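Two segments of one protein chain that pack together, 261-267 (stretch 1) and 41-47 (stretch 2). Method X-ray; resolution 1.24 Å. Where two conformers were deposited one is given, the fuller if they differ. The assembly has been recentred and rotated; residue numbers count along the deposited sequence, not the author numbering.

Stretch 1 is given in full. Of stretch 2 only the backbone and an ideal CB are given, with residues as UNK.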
# COMPACT_ATOMS: atom_id res chain seq x y z
N ARG A 261 3.42 -18.77 2.09
CA ARG A 261 3.00 -19.91 2.89
C ARG A 261 1.62 -19.66 3.49
O ARG A 261 0.72 -20.52 3.41
CB ARG A 261 4.05 -20.18 3.98
CG ARG A 261 3.80 -21.44 4.79
CD ARG A 261 4.85 -21.64 5.88
NE ARG A 261 6.18 -21.75 5.27
CZ ARG A 261 7.22 -20.94 5.51
NH1 ARG A 261 7.14 -19.99 6.43
NH2 ARG A 261 8.34 -21.11 4.82
N VAL A 262 1.43 -18.49 4.09
CA VAL A 262 0.10 -18.15 4.62
C VAL A 262 -0.95 -18.18 3.51
O VAL A 262 -2.05 -18.69 3.71
CB VAL A 262 0.14 -16.80 5.36
CG1 VAL A 262 -1.26 -16.31 5.69
CG2 VAL A 262 0.97 -16.90 6.63
N ALA A 263 -0.62 -17.62 2.33
CA ALA A 263 -1.58 -17.63 1.23
C ALA A 263 -1.99 -19.05 0.87
O ALA A 263 -3.16 -19.30 0.54
CB ALA A 263 -0.99 -16.93 0.01
N GLY A 264 -1.04 -20.00 0.91
CA GLY A 264 -1.40 -21.38 0.63
C GLY A 264 -2.37 -21.93 1.65
O GLY A 264 -3.33 -22.63 1.31
N TRP A 265 -2.15 -21.59 2.92
CA TRP A 265 -3.03 -22.07 3.98
C TRP A 265 -4.40 -21.41 3.97
O TRP A 265 -5.38 -22.04 4.34
CB TRP A 265 -2.33 -21.83 5.31
CG TRP A 265 -1.20 -22.79 5.56
CD1 TRP A 265 -1.08 -24.07 5.09
CD2 TRP A 265 -0.05 -22.55 6.38
NE1 TRP A 265 0.08 -24.65 5.57
CE2 TRP A 265 0.72 -23.74 6.37
CE3 TRP A 265 0.41 -21.45 7.10
CZ2 TRP A 265 1.91 -23.86 7.10
CZ3 TRP A 265 1.59 -21.58 7.84
CH2 TRP A 265 2.33 -22.78 7.82
N VAL A 266 -4.50 -20.13 3.58
CA VAL A 266 -5.82 -19.53 3.59
C VAL A 266 -6.55 -19.69 2.27
O VAL A 266 -7.74 -19.40 2.21
CB VAL A 266 -5.84 -18.09 4.11
CG1 VAL A 266 -5.22 -18.04 5.51
CG2 VAL A 266 -5.12 -17.21 3.15
N GLY A 267 -5.90 -20.23 1.24
CA GLY A 267 -6.57 -20.43 -0.03
C GLY A 267 -6.62 -19.18 -0.89
O GLY A 267 -7.52 -19.05 -1.72
N UNK A 41 2.00 -26.36 12.60
CA UNK A 41 1.67 -25.07 12.02
C UNK A 41 1.59 -23.99 13.10
O UNK A 41 1.10 -24.25 14.20
CB UNK A 41 0.35 -25.16 11.25
N UNK A 42 2.08 -22.79 12.79
CA UNK A 42 1.87 -21.67 13.71
C UNK A 42 0.39 -21.36 13.83
O UNK A 42 -0.40 -21.59 12.92
CB UNK A 42 2.63 -20.43 13.24
N UNK A 43 0.01 -20.83 14.99
CA UNK A 43 -1.39 -20.55 15.26
C UNK A 43 -1.79 -19.24 14.59
O UNK A 43 -1.18 -18.19 14.85
CB UNK A 43 -1.65 -20.49 16.77
N UNK A 44 -2.81 -19.30 13.73
CA UNK A 44 -3.45 -18.09 13.21
C UNK A 44 -4.82 -18.47 12.69
O UNK A 44 -5.12 -19.64 12.45
CB UNK A 44 -2.61 -17.43 12.11
N UNK A 45 -5.65 -17.46 12.47
CA UNK A 45 -6.97 -17.67 11.88
C UNK A 45 -7.25 -16.59 10.86
O UNK A 45 -6.63 -15.53 10.85
CB UNK A 45 -8.06 -17.68 12.96
N UNK A 46 -8.22 -16.86 9.99
CA UNK A 46 -8.82 -15.81 9.18
C UNK A 46 -9.82 -15.02 10.02
O UNK A 46 -10.19 -15.42 11.13
CB UNK A 46 -9.50 -16.40 7.94
N UNK A 47 -10.19 -13.85 9.52
CA UNK A 47 -11.14 -12.96 10.17
C UNK A 47 -12.31 -12.68 9.23
O UNK A 47 -12.18 -12.87 8.02
CB UNK A 47 -10.46 -11.66 10.59

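Stretch 1 is the end of a helix. Trp265 N bonds to Arg261 O and Val266 N to Val262 O, as the helix requires. Toward stretch 2 it offers three side chains: the indole of Trp265 and the methyls of Val262 and Val266. None of these three side chains carries a charge, and the only polar group among them is the indole NE1. Stretch 2 has to answer mainly with apolar surface.

At position 41, CA-to-CB points toward stretch 1. The ideal CB lies 4.6 Å from CH2 of Trp265, so even a small side chain would come near the indole. The broad ring would suit an aliphatic chain, another ring, or a long chain ending in a cation, since an indole face attracts positive charge. The residue is Lys41. Its CG lies 3.7 Å from CZ2 of Trp265, and the chain continues across the ring. CE and NZ both sit over the face of the five-membered ring, 3.8 Å and 3.9 Å from its centroid and each 12° off the normal. The first is a CH-pi contact, the second a cation-pi interaction.

At position 42, CA-to-CB points sideways. The ideal CB has nothing of stretch 1 within 5.5 Å. Phi is -63° and psi 151°, extended values open to many residues and compatible with proline. A modest apolar side chain would fit beside the indole. The residue is Pro42, with its ring in the C-gamma endo pucker. Its CD lies 3.8 Å from CH2 of Trp265, an apolar contact.

Position 43 is out of reach of stretch 1, which therefore sets no preference. Polar or charged residues would do. It is Asp43, and it makes no contact here.

At position 44, CA-to-CB points toward stretch 1, but the ideal CB has nothing within 5.5 Å. A short side chain would stop well before the helix. Between backbone and helix there is room for something long and apolar, such as leucine, methionine or an aromatic. The residue is Phe44, with chi1 at 73° (p). CE2 lies 3.6 Å from CG1 of Val266 and 4.2 Å from CG1 of Val262. On the indole side, CE1 is 3.6 Å from CE3 of Trp265. The Phe44 ring and the six-membered ring of Trp265 meet rim to rim, with planes at 34° and centroids 6.0 Å apart, so this is not a face-to-face stack.

At position 45, CA-to-CB points away from stretch 1. Many side chains would suit, polar ones included. It is Lys45, whose NZ donates a hydrogen bond to the backbone O of residue 46 at 2.7 Å.

At position 46, CA-to-CB points toward stretch 1, and the ideal CB is 5.2 Å from CG1 of Val266. A methyl-bearing side chain such as valine, isoleucine or threonine could meet it. The residue is Thr46. Its CG2 lies 3.8 Å from CG1 of Val266.

Position 47 is out of reach, so stretch 1 does not decide it. It is Phe47.

Stretch 2, residues 41-47: KPDFKTF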
# COMPACT_ATOMS: atom_id res chain seq x y z
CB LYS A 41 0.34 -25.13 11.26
CG LYS A 41 0.42 -25.83 9.91
CD LYS A 41 -0.94 -25.90 9.23
CE LYS A 41 -1.62 -24.53 9.21
NZ LYS A 41 -2.95 -24.59 8.52
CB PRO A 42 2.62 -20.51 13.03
CG PRO A 42 2.66 -20.89 11.58
CD PRO A 42 2.78 -22.39 11.55
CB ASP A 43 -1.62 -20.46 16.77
CG ASP A 43 -1.79 -21.82 17.42
OD1 ASP A 43 -2.30 -22.75 16.76
OD2 ASP A 43 -1.43 -21.96 18.61
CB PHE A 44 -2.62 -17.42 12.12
CG PHE A 44 -2.64 -18.13 10.84
CD1 PHE A 44 -1.80 -19.22 10.62
CD2 PHE A 44 -3.47 -17.70 9.81
CE1 PHE A 44 -1.81 -19.87 9.40
CE2 PHE A 44 -3.47 -18.35 8.59
CZ PHE A 44 -2.64 -19.43 8.39
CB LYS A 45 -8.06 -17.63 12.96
CG LYS A 45 -8.11 -16.32 13.75
CD LYS A 45 -9.13 -16.37 14.88
CE LYS A 45 -10.57 -16.42 14.36
NZ LYS A 45 -10.98 -15.12 13.74
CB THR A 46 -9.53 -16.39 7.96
OG1 THR A 46 -10.57 -17.25 8.41
CG2 THR A 46 -8.53 -17.16 7.07
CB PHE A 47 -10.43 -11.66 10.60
CG PHE A 47 -9.64 -11.84 11.85
CD1 PHE A 47 -8.43 -12.51 11.82
CD2 PHE A 47 -10.15 -11.41 13.06
CE1 PHE A 47 -7.73 -12.75 13.01
CE2 PHE A 47 -9.45 -11.63 14.24
CZ PHE A 47 -8.25 -12.32 14.22
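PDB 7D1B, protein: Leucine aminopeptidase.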